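PDB 5X5H: cystathionine beta-lyases/cystathionine gamma-synthases from Corynebacterium glutamicum, which probably catalyses the condensation of O-succinyl-L-homoserine with L-cysteine to L,L-cystathionine and succinate, with pyridoxal 5'-phosphate as cofactor. Local coordinates for residues G103-G108 / T151-A156; L157-I162 / L282-K287; P185-P190 / M299-G304; G312-A317 / V358-V363; D98-G103 / W121-T126. All blocks are in the same frame, centred on the assembly; numbering follows the deposited sequence.

Contact 1 (G103-G108 / T151-A156); sequences GNDAYG and TPTNPA. With PLP (pyridoxal-5'-phosphate), chain B.
In the cofactor pocket, two loops that follow strands of the large central sheet meet where Tyr107 and Asn154 run alongside each other in the same direction, the phenol ring and the amide plane 20° apart. Asn154 ND2 is 3.6 Å from Tyr107 CD1 and reaches O3 of pyridoxal-5'-phosphate at 3.1 Å in a weak, bent hydrogen bond; the other end of the amide, OD1, is bonded to Arg364. The Tyr107 ring carries the cofactor over one face, the pyridine C4 sitting centrally over it, 3.9 Å from its plane. Its hydroxyl is bonded to Arg54 of the second subunit. An aromatic suits this place because its flat face matches that of the pyridine ring. Further along the loops from the cofactor, Asp105 ties them together. One carboxylate oxygen, OD2, takes two bonds: Thr153 OG1 comes from the anti side at 2.6 Å and Ala156 N from the syn side at 2.8 Å; OG1 in turn accepts from Gly158 N. A short acidic side chain is well matched to this double grip. Glu150, also in the pocket, accepts from the backbone N of Tyr107 and of Asn154 through its two oxygens and so helps fix both residues. A tyrosine over one face of the cofactor and an asparagine at O3 are typical of the fold-type I active site of trans-sulfuration enzymes.

Contact 2 (L157-I162 / L282-K287); sequences LGITDI and LYPGLK
Apolar packing joins Leu157 and Ile159 to Pro284. Leu157 CD1 lies 4.1 Å from Pro284 CD, and Ile159 CD1 comes 4.0 Å from Pro284 CB, the isoleucine side chain crossing the pyrrolidine ring at about a right angle. Ile159 CG1 is anti to the carbonyl carbon (chi1 -52°), and this sends the longer branch rather than CG2 to the proline. The rigid ring offers the two branched chains a fixed apolar surface. Van der Waals contact with backbone comes next: Leu157 CD1 rests 3.4 Å from Leu282 O. The pairing joins two parts of the fold, for 157-162 belongs to the loop between strand 144-150 of the large cofactor-binding sheet and helix 162-167, whereas 282-287 leaves strand 278-282, at the edge of the smaller sheet.

Polar bonds act within each loop or toward third parties. A type I turn runs from Tyr283 to Leu286, closed by Leu286 N to Tyr283 O at 3.1 Å; Pro284 suits its second position, and Gly285 leaves room for the Tyr283 ring. The Tyr283 hydroxyl is bonded to Gly303 O. Asp161 N-caps helix 162-167 through OD1, bonded to Ala164 N, while its OD2 forms a salt bridge with Lys297.

Contact 3 (P185-P190 / M299-G304); sequences PYLQQP and MKRFGG
Tyr186 and Lys300 cross where the short, weakly bonded helix 184-187 of the cofactor-binding part meets the loop from helix 292-298 to strand 305-310 of the smaller sheet. The lysine is extended, CG anti to the backbone N (chi1 -180°), and passes CD over one face of the phenol ring. NZ then reaches Tyr186 OH in a weak 3.2 Å hydrogen bond; Asp259 is the hydroxyl's stronger partner.

Leu187 spreads its fork against the loop, CD2 3.8 Å from Arg301 CB, CD1 3.7 Å from Gly303 CA and 3.8 Å from Arg301 O, a buried carbonyl with no partner in the model. At Gly303 (phi 99°) any CB would jam against the preceding carbonyl O. The Arg301 guanidinium forms salt bridges with Asp259, Asp263 and Glu266 of helix 254-273. Gln188 OE1 touches Met299 CG at 3.5 Å, its NE2 binding Asn180. Leu187 O accepts Lys300 N at 2.8 Å on an in-plane lone pair, and Met299 CA lies 3.2 Å from the same oxygen in a CA-H...O contact.

Contact 4 (G312-A317 / V358-V363); sequences GGEEAA and VPRDLV
Glu314 reaches along Arg360 from the first turn of helix 313-323 to the type I turn Pro359-Leu362 that leads into strand 362-366. Its CB lies 3.4 Å from Arg360 O, which accepts from His342 NE2, and CG keeps to the same carbonyl at 3.6 Å. The chain is extended, CG anti to the backbone N (chi1 179°), which carries CD alongside the aliphatic part of the arginine, 3.8 Å from Arg360 CD. At the tip OE1 accepts Arg360 NH2 at 3.0 Å in a salt bridge with an N-H...O angle of 164°. The oxygen sits in the guanidinium plane, at its edge, but the donor comes from above the carboxylate plane; the planes are turned 51° apart, and a single oxygen and a single nitrogen make the bridge. The other oxygen, OE2, faces the arginine's methylenes more loosely. Near a helix N-terminus the glutamate probably also gains from the dipole.

Small residues let the backbones close up. Gly313, with positive phi, brings its CA 3.8 Å from Asp361 CB, and Ala317 CB meets both Asp361 O (3.6 Å) and Val363 CG2, an apolar contact at 3.7 Å. The Asp361 carboxylate is engaged by Arg309 in a salt bridge. The helix, which follows strand 305-310, thus packs by its first turns against the entrance of strand 362-366, the middle strand of the smaller sheet.

Contact 5 (D98-G103 / W121-T126); sequences DHIVLG and WGVEYT
His99 and Thr126 belong to neighbouring parallel strands, 99-103 and 124-128, joined by helix 108-118 in a beta-alpha-beta crossover at the edge of the large cofactor-binding sheet. Four backbone bonds satisfy the facing amides and carbonyls: Glu124 N to Asp98 O, Ile100 N to Glu124 O, Thr126 N to Ile100 O at 2.9 Å, and Leu102 N to Thr126 O at 3.0 Å. The short axes diverge by 24°, a normal sheet twist. Alternate residues of 99-103 use their own N-H and C=O on strand 144-150: Val101 bonds with Leu146 and Trp148, leaving the strand flanked on both edges.

Side chains complete the polar account. The His99 ring, its CG anti to the backbone N (chi1 176°), reaches across the strands so that NE2 meets Thr126 OG1 near the ring plane at 2.8 Å, either atom being a possible donor; ND1 is bonded to Thr144 OG1. An imidazole is thus suited to bridge two hydroxyls over a sheet. On the same face Glu124 OE1 pairs with Lys141 and Asn143. Asp98 bonds to Lys95 N and Lys145, and Tyr125 OH to Asp115 of the crossover helix. Gly122, where positive phi favours glycine, ends that helix as the C-prime residue of a Schellman motif. On the helix side Ile100 CD1 packs on Val123 CG1 at 3.9 Å.

Along the chain contact 5 opens first, and its strand 99-103 runs straight into contact 1, with Gly103 common to both and the centres about 17 Å apart. Contacts 5 and 1 thus follow the large sheet from its edge to the cofactor. Segment 157-162 of contact 2 follows directly on 151-156 of contact 1, the two centres about 11 Å apart. Contacts 2 and 3, their centres also about 11 Å apart, alternate in sequence; each joins the cofactor-binding part to the part built on the smaller C-terminal sheet. Contact 4 lies within that C-terminal part, centre to centre about 31 Å from contact 5, yet Val358 still packs on Pro155 of contact 1. Loop 151-162, which carries Asn154, is thus packed against elements of the C-terminal part.

Contact 1 (G103-G108 / T151-A156)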
# COMPACT_ATOMS: atom_id res chain seq x y z
N GLY A 103 2.32 -15.48 -35.05
CA GLY A 103 3.68 -15.70 -35.40
C GLY A 103 4.32 -16.92 -34.82
O GLY A 103 3.77 -17.64 -33.99
N ASN A 104 5.55 -17.19 -35.36
CA ASN A 104 6.36 -18.37 -34.97
C ASN A 104 7.35 -18.13 -33.88
O ASN A 104 8.31 -18.93 -33.71
CB ASN A 104 7.10 -19.11 -36.20
CG ASN A 104 8.17 -18.27 -36.86
OD1 ASN A 104 8.54 -17.19 -36.42
ND2 ASN A 104 8.63 -18.77 -38.00
N ASP A 105 7.30 -16.96 -33.24
CA ASP A 105 8.15 -16.70 -32.07
C ASP A 105 7.33 -15.79 -31.22
O ASP A 105 6.96 -14.69 -31.72
CB ASP A 105 9.53 -16.05 -32.44
CG ASP A 105 10.56 -16.14 -31.23
OD1 ASP A 105 10.99 -17.28 -30.84
OD2 ASP A 105 10.92 -15.14 -30.62
N ALA A 106 7.00 -16.20 -30.03
CA ALA A 106 5.97 -15.43 -29.27
C ALA A 106 5.98 -15.90 -27.89
O ALA A 106 6.44 -17.03 -27.57
CB ALA A 106 4.56 -15.61 -29.88
N TYR A 107 5.44 -15.07 -27.01
CA TYR A 107 5.40 -15.38 -25.68
C TYR A 107 4.58 -16.72 -25.58
O TYR A 107 3.46 -16.91 -26.13
CB TYR A 107 4.75 -14.19 -24.83
CG TYR A 107 4.64 -14.53 -23.47
CD1 TYR A 107 5.75 -14.97 -22.67
CD2 TYR A 107 3.43 -14.50 -22.77
CE1 TYR A 107 5.67 -15.39 -21.34
CE2 TYR A 107 3.35 -14.88 -21.50
CZ TYR A 107 4.42 -15.30 -20.68
OH TYR A 107 4.30 -15.78 -19.38
N GLY A 108 5.22 -17.59 -24.83
CA GLY A 108 4.68 -18.96 -24.63
C GLY A 108 3.27 -18.89 -24.02
O GLY A 108 2.41 -19.69 -24.38
N THR A 151 6.46 -7.58 -31.86
CA THR A 151 7.71 -7.16 -32.46
C THR A 151 8.40 -6.13 -31.58
O THR A 151 7.79 -5.11 -31.25
CB THR A 151 7.48 -6.67 -33.90
OG1 THR A 151 8.73 -6.34 -34.51
CG2 THR A 151 6.60 -5.47 -34.09
N PRO A 152 9.64 -6.39 -31.14
CA PRO A 152 10.40 -7.62 -31.32
C PRO A 152 9.76 -8.76 -30.60
O PRO A 152 9.13 -8.57 -29.53
CB PRO A 152 11.76 -7.29 -30.69
CG PRO A 152 11.85 -5.75 -30.66
CD PRO A 152 10.38 -5.35 -30.40
N THR A 153 9.94 -9.96 -31.12
CA THR A 153 9.37 -11.14 -30.47
C THR A 153 10.07 -11.62 -29.23
O THR A 153 11.30 -11.34 -29.02
CB THR A 153 9.30 -12.38 -31.43
OG1 THR A 153 10.66 -12.78 -31.75
CG2 THR A 153 8.59 -12.08 -32.68
N ASN A 154 9.37 -12.34 -28.33
CA ASN A 154 9.96 -12.84 -27.10
C ASN A 154 10.13 -14.31 -27.33
O ASN A 154 9.06 -14.99 -27.49
CB ASN A 154 8.86 -12.65 -26.00
CG ASN A 154 9.27 -13.15 -24.66
OD1 ASN A 154 10.34 -13.75 -24.47
ND2 ASN A 154 8.44 -12.80 -23.61
N PRO A 155 11.33 -14.89 -27.35
CA PRO A 155 12.58 -14.25 -26.89
C PRO A 155 13.52 -13.89 -28.04
O PRO A 155 14.59 -13.27 -27.75
CB PRO A 155 13.19 -15.30 -26.07
CG PRO A 155 12.90 -16.60 -26.87
CD PRO A 155 11.54 -16.37 -27.46
N ALA A 156 13.29 -14.29 -29.29
CA ALA A 156 14.30 -14.14 -30.33
C ALA A 156 14.44 -12.82 -30.94
O ALA A 156 15.31 -12.57 -31.81
CB ALA A 156 14.08 -15.25 -31.40
N1 PLP B . 3.45 -10.51 -23.88
C2 PLP B . 4.76 -10.48 -23.76
C2A PLP B . 5.54 -10.06 -24.96
C3 PLP B . 5.33 -10.65 -22.55
O3 PLP B . 6.69 -10.59 -22.35
C4 PLP B . 4.57 -10.95 -21.41
C4A PLP B . 5.22 -11.15 -20.10
C5 PLP B . 3.18 -11.15 -21.58
C6 PLP B . 2.68 -10.90 -22.84
C5A PLP B . 2.24 -11.60 -20.46
O4P PLP B . 2.02 -10.53 -19.48
P PLP B . 1.75 -10.89 -17.96
O1P PLP B . 2.94 -11.69 -17.46
O2P PLP B . 1.61 -9.49 -17.40
O3P PLP B . 0.43 -11.66 -17.88

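Contact 2 (L157-I162 / L282-K287)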
# COMPACT_ATOMS: atom_id res chain seq x y z
N LEU A 157 13.59 -11.86 -30.58
CA LEU A 157 13.65 -10.52 -31.07
C LEU A 157 13.48 -10.40 -32.56
O LEU A 157 13.97 -9.49 -33.20
CB LEU A 157 14.88 -9.77 -30.55
CG LEU A 157 15.10 -9.95 -29.07
CD1 LEU A 157 16.37 -9.36 -28.56
CD2 LEU A 157 13.99 -9.32 -28.17
N GLY A 158 12.62 -11.28 -33.10
CA GLY A 158 12.24 -11.16 -34.49
C GLY A 158 11.43 -9.94 -34.79
O GLY A 158 10.66 -9.45 -33.91
N ILE A 159 11.51 -9.37 -35.97
CA ILE A 159 10.93 -8.11 -36.31
C ILE A 159 9.87 -8.23 -37.40
O ILE A 159 10.14 -8.89 -38.44
CB ILE A 159 11.97 -7.06 -36.78
CG1 ILE A 159 13.11 -6.92 -35.78
CG2 ILE A 159 11.38 -5.74 -37.27
CD1 ILE A 159 12.62 -6.36 -34.43
N THR A 160 8.71 -7.66 -37.24
CA THR A 160 7.66 -7.64 -38.23
C THR A 160 7.45 -6.27 -38.70
O THR A 160 7.36 -5.31 -37.87
CB THR A 160 6.36 -8.15 -37.59
OG1 THR A 160 6.51 -9.52 -37.26
CG2 THR A 160 5.16 -8.09 -38.52
N ASP A 161 7.20 -6.05 -40.00
CA ASP A 161 6.90 -4.78 -40.58
C ASP A 161 5.43 -4.47 -40.34
O ASP A 161 4.54 -4.98 -41.02
CB ASP A 161 7.23 -4.82 -42.11
CG ASP A 161 7.11 -3.50 -42.76
OD1 ASP A 161 6.31 -2.62 -42.42
OD2 ASP A 161 7.87 -3.34 -43.84
N ILE A 162 5.21 -3.64 -39.29
CA ILE A 162 3.81 -3.42 -38.86
C ILE A 162 2.94 -2.80 -39.99
O ILE A 162 1.81 -3.26 -40.19
CB ILE A 162 3.78 -2.52 -37.60
CG1 ILE A 162 4.44 -3.23 -36.43
CG2 ILE A 162 2.34 -2.20 -37.20
CD1 ILE A 162 4.87 -2.33 -35.30
N LEU A 282 21.36 -11.89 -30.77
CA LEU A 282 20.12 -11.44 -31.23
C LEU A 282 19.83 -10.09 -30.56
O LEU A 282 19.57 -10.05 -29.36
CB LEU A 282 19.00 -12.47 -30.90
CG LEU A 282 19.20 -13.82 -31.60
CD1 LEU A 282 18.34 -14.88 -30.98
CD2 LEU A 282 19.00 -13.71 -33.04
N TYR A 283 19.91 -9.06 -31.35
CA TYR A 283 19.64 -7.68 -30.86
C TYR A 283 19.21 -6.88 -32.06
O TYR A 283 19.98 -6.79 -33.06
CB TYR A 283 20.86 -7.06 -30.19
CG TYR A 283 20.56 -5.65 -29.58
CD1 TYR A 283 19.64 -5.53 -28.53
CD2 TYR A 283 21.07 -4.47 -30.10
CE1 TYR A 283 19.30 -4.33 -28.05
CE2 TYR A 283 20.71 -3.25 -29.57
CZ TYR A 283 19.81 -3.20 -28.56
OH TYR A 283 19.39 -1.98 -28.09
N PRO A 284 18.05 -6.21 -32.10
CA PRO A 284 17.58 -5.55 -33.28
C PRO A 284 18.48 -4.47 -33.87
O PRO A 284 18.36 -4.13 -35.09
CB PRO A 284 16.13 -5.05 -32.90
CG PRO A 284 15.78 -5.93 -31.80
CD PRO A 284 17.01 -6.18 -31.03
N GLY A 285 19.33 -3.86 -33.07
CA GLY A 285 20.22 -2.83 -33.55
C GLY A 285 21.44 -3.33 -34.27
O GLY A 285 22.07 -2.46 -34.89
N LEU A 286 21.69 -4.59 -34.31
CA LEU A 286 22.86 -5.13 -35.07
C LEU A 286 22.48 -5.18 -36.55
O LEU A 286 21.39 -5.62 -36.95
CB LEU A 286 23.31 -6.44 -34.52
CG LEU A 286 23.61 -6.44 -33.04
CD1 LEU A 286 24.02 -7.79 -32.58
CD2 LEU A 286 24.65 -5.41 -32.64
N LYS A 287 23.45 -4.75 -37.40
CA LYS A 287 23.16 -4.73 -38.85
C LYS A 287 22.72 -6.07 -39.47
O LYS A 287 21.84 -6.02 -40.38
CB LYS A 287 24.39 -4.22 -39.65
CG LYS A 287 24.70 -2.79 -39.34
CD LYS A 287 25.80 -2.26 -40.35
CE LYS A 287 26.41 -0.93 -39.98
NZ LYS A 287 25.45 0.17 -40.13

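Contact 3 (P185-P190 / M299-G304)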
# COMPACT_ATOMS: atom_id res chain seq x y z
N PRO A 185 5.76 1.99 -25.41
CA PRO A 185 5.34 3.09 -26.22
C PRO A 185 6.40 4.14 -26.51
O PRO A 185 6.31 4.91 -27.45
CB PRO A 185 4.18 3.73 -25.40
CG PRO A 185 3.75 2.70 -24.42
CD PRO A 185 5.03 1.92 -24.13
N TYR A 186 7.48 4.17 -25.72
CA TYR A 186 8.58 5.11 -25.92
C TYR A 186 9.36 4.81 -27.19
O TYR A 186 9.88 5.70 -27.84
CB TYR A 186 9.54 5.05 -24.75
CG TYR A 186 10.67 6.04 -24.82
CD1 TYR A 186 10.37 7.40 -24.90
CD2 TYR A 186 11.98 5.67 -24.79
CE1 TYR A 186 11.40 8.35 -24.92
CE2 TYR A 186 12.99 6.58 -24.84
CZ TYR A 186 12.67 7.91 -24.83
OH TYR A 186 13.76 8.84 -24.88
N LEU A 187 9.40 3.52 -27.58
CA LEU A 187 10.21 3.13 -28.79
C LEU A 187 9.36 2.88 -29.99
O LEU A 187 9.89 2.96 -31.14
CB LEU A 187 11.08 1.92 -28.48
CG LEU A 187 12.05 2.11 -27.29
CD1 LEU A 187 12.90 0.83 -27.18
CD2 LEU A 187 12.91 3.33 -27.44
N GLN A 188 8.10 2.55 -29.86
CA GLN A 188 7.33 2.14 -31.01
C GLN A 188 5.84 2.37 -30.78
O GLN A 188 5.34 2.18 -29.66
CB GLN A 188 7.53 0.65 -31.23
CG GLN A 188 6.84 -0.01 -32.44
CD GLN A 188 7.30 -1.47 -32.64
OE1 GLN A 188 8.15 -1.74 -33.54
NE2 GLN A 188 6.87 -2.38 -31.81
N GLN A 189 5.12 2.90 -31.78
CA GLN A 189 3.72 3.26 -31.64
C GLN A 189 2.93 2.60 -32.77
O GLN A 189 2.67 3.22 -33.81
CB GLN A 189 3.54 4.78 -31.58
CG GLN A 189 4.23 5.44 -30.42
CD GLN A 189 4.21 6.93 -30.45
OE1 GLN A 189 4.64 7.52 -31.45
NE2 GLN A 189 3.81 7.56 -29.35
N PRO A 190 2.58 1.33 -32.59
CA PRO A 190 1.92 0.58 -33.70
C PRO A 190 0.66 1.18 -34.21
O PRO A 190 0.31 0.95 -35.39
CB PRO A 190 1.70 -0.80 -33.12
CG PRO A 190 2.72 -0.89 -32.04
CD PRO A 190 2.88 0.51 -31.44
N MET A 299 11.18 1.73 -35.00
CA MET A 299 11.55 1.81 -33.60
C MET A 299 12.48 3.02 -33.41
O MET A 299 13.45 3.22 -34.22
CB MET A 299 12.27 0.61 -33.13
CG MET A 299 11.52 -0.73 -33.28
SD MET A 299 12.37 -2.17 -32.67
CE MET A 299 12.31 -1.83 -30.88
N LYS A 300 12.32 3.82 -32.34
CA LYS A 300 13.17 4.91 -32.04
C LYS A 300 14.55 4.47 -31.62
O LYS A 300 15.56 5.12 -31.97
CB LYS A 300 12.56 5.75 -30.90
CG LYS A 300 13.32 6.98 -30.43
CD LYS A 300 12.72 7.69 -29.21
CE LYS A 300 13.35 9.08 -29.15
NZ LYS A 300 12.96 9.69 -27.85
N ARG A 301 14.61 3.38 -30.86
CA ARG A 301 15.83 2.73 -30.44
C ARG A 301 15.50 1.24 -30.44
O ARG A 301 14.40 0.83 -30.63
CB ARG A 301 16.35 3.19 -29.08
CG ARG A 301 16.51 4.71 -29.09
CD ARG A 301 17.30 5.28 -27.98
NE ARG A 301 18.66 4.72 -27.95
CZ ARG A 301 19.43 4.81 -26.92
NH1 ARG A 301 19.06 5.45 -25.85
NH2 ARG A 301 20.61 4.25 -26.97
N PHE A 302 16.49 0.41 -30.12
CA PHE A 302 16.35 -1.05 -30.40
C PHE A 302 16.11 -1.89 -29.20
O PHE A 302 16.02 -3.13 -29.26
CB PHE A 302 17.63 -1.49 -31.15
CG PHE A 302 17.76 -0.81 -32.44
CD1 PHE A 302 17.00 -1.15 -33.51
CD2 PHE A 302 18.71 0.15 -32.60
CE1 PHE A 302 17.17 -0.57 -34.80
CE2 PHE A 302 18.92 0.73 -33.86
CZ PHE A 302 18.14 0.37 -34.91
N GLY A 303 15.94 -1.26 -28.01
CA GLY A 303 15.42 -1.91 -26.85
C GLY A 303 16.47 -2.37 -25.85
O GLY A 303 17.70 -2.26 -26.00
N GLY A 304 15.98 -2.88 -24.75
CA GLY A 304 16.79 -3.39 -23.68
C GLY A 304 17.04 -4.89 -23.59
O GLY A 304 17.73 -5.34 -22.68

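Contact 4 (G312-A317 / V358-V363)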
# COMPACT_ATOMS: atom_id res chain seq x y z
N GLY A 312 28.72 -23.54 -27.21
CA GLY A 312 28.77 -24.80 -26.43
C GLY A 312 27.46 -25.41 -26.06
O GLY A 312 27.38 -26.31 -25.19
N GLY A 313 26.41 -24.97 -26.69
CA GLY A 313 25.09 -25.56 -26.61
C GLY A 313 24.41 -25.32 -25.27
O GLY A 313 24.80 -24.40 -24.50
N GLU A 314 23.43 -26.19 -24.98
CA GLU A 314 22.67 -26.07 -23.76
C GLU A 314 23.48 -26.06 -22.52
O GLU A 314 23.17 -25.29 -21.59
CB GLU A 314 21.57 -27.16 -23.69
CG GLU A 314 20.76 -27.10 -22.42
CD GLU A 314 19.57 -28.01 -22.41
OE1 GLU A 314 19.59 -29.04 -23.13
OE2 GLU A 314 18.53 -27.66 -21.77
N GLU A 315 24.52 -26.89 -22.33
CA GLU A 315 25.35 -26.86 -21.16
C GLU A 315 26.03 -25.49 -20.94
O GLU A 315 26.11 -25.03 -19.80
CB GLU A 315 26.44 -28.00 -21.19
CG GLU A 315 25.76 -29.32 -20.82
CD GLU A 315 26.69 -30.55 -20.79
OE1 GLU A 315 26.18 -31.65 -20.44
OE2 GLU A 315 27.90 -30.41 -21.09
N ALA A 316 26.47 -24.88 -22.03
CA ALA A 316 27.07 -23.54 -21.92
C ALA A 316 26.04 -22.49 -21.57
O ALA A 316 26.36 -21.68 -20.66
CB ALA A 316 27.74 -23.12 -23.21
N ALA A 317 24.88 -22.57 -22.21
CA ALA A 317 23.73 -21.62 -21.93
C ALA A 317 23.36 -21.69 -20.43
O ALA A 317 23.29 -20.66 -19.75
CB ALA A 317 22.60 -21.89 -22.77
N VAL A 358 11.88 -22.93 -28.53
CA VAL A 358 13.10 -22.07 -28.53
C VAL A 358 14.34 -22.93 -28.44
O VAL A 358 14.35 -23.85 -27.67
CB VAL A 358 13.02 -21.20 -27.24
CG1 VAL A 358 14.25 -20.27 -27.18
CG2 VAL A 358 11.78 -20.34 -27.31
N PRO A 359 15.41 -22.62 -29.18
CA PRO A 359 16.66 -23.36 -29.06
C PRO A 359 17.20 -23.51 -27.65
O PRO A 359 17.21 -22.54 -26.81
CB PRO A 359 17.66 -22.61 -29.87
CG PRO A 359 16.86 -21.62 -30.59
CD PRO A 359 15.49 -21.58 -30.17
N ARG A 360 17.67 -24.68 -27.29
CA ARG A 360 18.19 -24.91 -25.97
C ARG A 360 19.53 -24.27 -25.65
O ARG A 360 19.98 -24.21 -24.49
CB ARG A 360 18.28 -26.45 -25.73
CG ARG A 360 16.89 -27.11 -25.72
CD ARG A 360 17.10 -28.56 -25.27
NE ARG A 360 17.55 -29.17 -26.50
CZ ARG A 360 18.74 -29.66 -26.85
NH1 ARG A 360 18.84 -30.12 -28.11
NH2 ARG A 360 19.82 -29.66 -26.07
N ASP A 361 20.19 -23.70 -26.68
CA ASP A 361 21.39 -23.03 -26.48
C ASP A 361 21.22 -21.48 -26.24
O ASP A 361 22.23 -20.80 -26.19
CB ASP A 361 22.33 -23.20 -27.72
CG ASP A 361 21.83 -22.67 -28.96
OD1 ASP A 361 20.90 -21.91 -29.03
OD2 ASP A 361 22.39 -23.03 -30.13
N LEU A 362 19.96 -21.08 -26.08
CA LEU A 362 19.56 -19.64 -26.07
C LEU A 362 19.33 -19.14 -24.65
O LEU A 362 18.68 -19.80 -23.85
CB LEU A 362 18.41 -19.37 -26.96
CG LEU A 362 18.03 -17.88 -27.17
CD1 LEU A 362 17.39 -17.64 -28.45
CD2 LEU A 362 17.06 -17.46 -26.02
N VAL A 363 19.97 -18.00 -24.34
CA VAL A 363 19.72 -17.24 -23.08
C VAL A 363 19.16 -15.90 -23.44
O VAL A 363 19.59 -15.26 -24.38
CB VAL A 363 21.01 -17.07 -22.29
CG1 VAL A 363 20.84 -16.12 -21.07
CG2 VAL A 363 21.51 -18.44 -21.82

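Contact 5 (D98-G103 / W121-T126)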
# COMPACT_ATOMS: atom_id res chain seq x y z
N ASP A 98 -14.06 -18.64 -35.92
CA ASP A 98 -13.15 -17.67 -36.42
C ASP A 98 -11.69 -18.21 -36.33
O ASP A 98 -11.45 -19.21 -35.74
CB ASP A 98 -13.26 -16.41 -35.53
CG ASP A 98 -14.51 -15.62 -35.75
OD1 ASP A 98 -15.17 -15.78 -36.79
OD2 ASP A 98 -14.85 -14.77 -34.84
N HIS A 99 -10.82 -17.54 -37.01
CA HIS A 99 -9.42 -17.88 -37.14
C HIS A 99 -8.49 -16.78 -36.82
O HIS A 99 -8.74 -15.61 -37.06
CB HIS A 99 -9.25 -18.37 -38.64
CG HIS A 99 -7.88 -18.71 -39.07
ND1 HIS A 99 -7.16 -17.88 -39.87
CD2 HIS A 99 -7.16 -19.86 -38.92
CE1 HIS A 99 -6.00 -18.46 -40.13
NE2 HIS A 99 -5.98 -19.65 -39.60
N ILE A 100 -7.37 -17.15 -36.23
CA ILE A 100 -6.23 -16.28 -35.92
C ILE A 100 -4.94 -16.63 -36.73
O ILE A 100 -4.62 -17.87 -36.79
CB ILE A 100 -5.80 -16.46 -34.46
CG1 ILE A 100 -6.90 -16.43 -33.52
CG2 ILE A 100 -4.70 -15.41 -34.10
CD1 ILE A 100 -6.49 -16.90 -32.14
N VAL A 101 -4.25 -15.67 -37.22
CA VAL A 101 -2.89 -15.82 -37.75
C VAL A 101 -1.95 -15.34 -36.62
O VAL A 101 -2.10 -14.18 -36.14
CB VAL A 101 -2.67 -15.04 -39.02
CG1 VAL A 101 -1.23 -15.18 -39.50
CG2 VAL A 101 -3.64 -15.53 -40.11
N LEU A 102 -1.02 -16.19 -36.19
CA LEU A 102 -0.05 -15.96 -35.12
C LEU A 102 1.34 -16.18 -35.64
O LEU A 102 1.56 -16.94 -36.57
CB LEU A 102 -0.32 -17.05 -34.00
CG LEU A 102 0.56 -17.24 -32.78
CD1 LEU A 102 0.19 -16.04 -31.86
CD2 LEU A 102 0.44 -18.55 -32.01
N GLY A 103 2.32 -15.48 -35.05
CA GLY A 103 3.68 -15.70 -35.40
C GLY A 103 4.32 -16.92 -34.82
O GLY A 103 3.77 -17.64 -33.99
N TRP A 121 -12.73 -23.98 -27.59
CA TRP A 121 -13.96 -23.13 -27.74
C TRP A 121 -14.29 -22.84 -29.23
O TRP A 121 -14.98 -21.89 -29.54
CB TRP A 121 -13.75 -21.85 -26.88
CG TRP A 121 -13.88 -22.13 -25.43
CD1 TRP A 121 -12.89 -22.54 -24.59
CD2 TRP A 121 -15.08 -22.24 -24.70
NE1 TRP A 121 -13.37 -22.83 -23.35
CE2 TRP A 121 -14.74 -22.62 -23.37
CE3 TRP A 121 -16.43 -21.93 -24.99
CZ2 TRP A 121 -15.69 -22.76 -22.36
CZ3 TRP A 121 -17.39 -22.07 -23.92
CH2 TRP A 121 -17.01 -22.52 -22.69
N GLY A 122 -13.67 -23.56 -30.17
CA GLY A 122 -14.03 -23.43 -31.56
C GLY A 122 -13.25 -22.49 -32.42
O GLY A 122 -13.63 -22.22 -33.57
N VAL A 123 -12.15 -21.90 -31.91
CA VAL A 123 -11.32 -21.05 -32.65
C VAL A 123 -10.18 -21.88 -33.35
O VAL A 123 -9.63 -22.75 -32.73
CB VAL A 123 -10.69 -19.95 -31.73
CG1 VAL A 123 -9.75 -19.06 -32.52
CG2 VAL A 123 -11.80 -19.14 -31.06
N GLU A 124 -9.89 -21.51 -34.57
CA GLU A 124 -8.83 -22.09 -35.37
C GLU A 124 -7.66 -21.12 -35.39
O GLU A 124 -7.81 -19.85 -35.29
CB GLU A 124 -9.34 -22.20 -36.83
CG GLU A 124 -10.59 -22.90 -37.14
CD GLU A 124 -11.11 -22.73 -38.62
OE1 GLU A 124 -10.64 -21.98 -39.50
OE2 GLU A 124 -12.09 -23.45 -38.90
N TYR A 125 -6.45 -21.62 -35.62
CA TYR A 125 -5.34 -20.77 -35.88
C TYR A 125 -4.32 -21.35 -36.87
O TYR A 125 -4.28 -22.59 -37.07
CB TYR A 125 -4.66 -20.40 -34.59
CG TYR A 125 -3.84 -21.54 -33.92
CD1 TYR A 125 -4.43 -22.49 -33.12
CD2 TYR A 125 -2.49 -21.61 -34.09
CE1 TYR A 125 -3.68 -23.52 -32.50
CE2 TYR A 125 -1.76 -22.60 -33.46
CZ TYR A 125 -2.36 -23.54 -32.71
OH TYR A 125 -1.63 -24.49 -32.10
N THR A 126 -3.48 -20.45 -37.35
CA THR A 126 -2.34 -20.84 -38.22
C THR A 126 -1.11 -20.05 -37.70
O THR A 126 -1.18 -18.86 -37.50
CB THR A 126 -2.61 -20.50 -39.66
OG1 THR A 126 -3.72 -21.27 -40.08
CG2 THR A 126 -1.44 -20.86 -40.62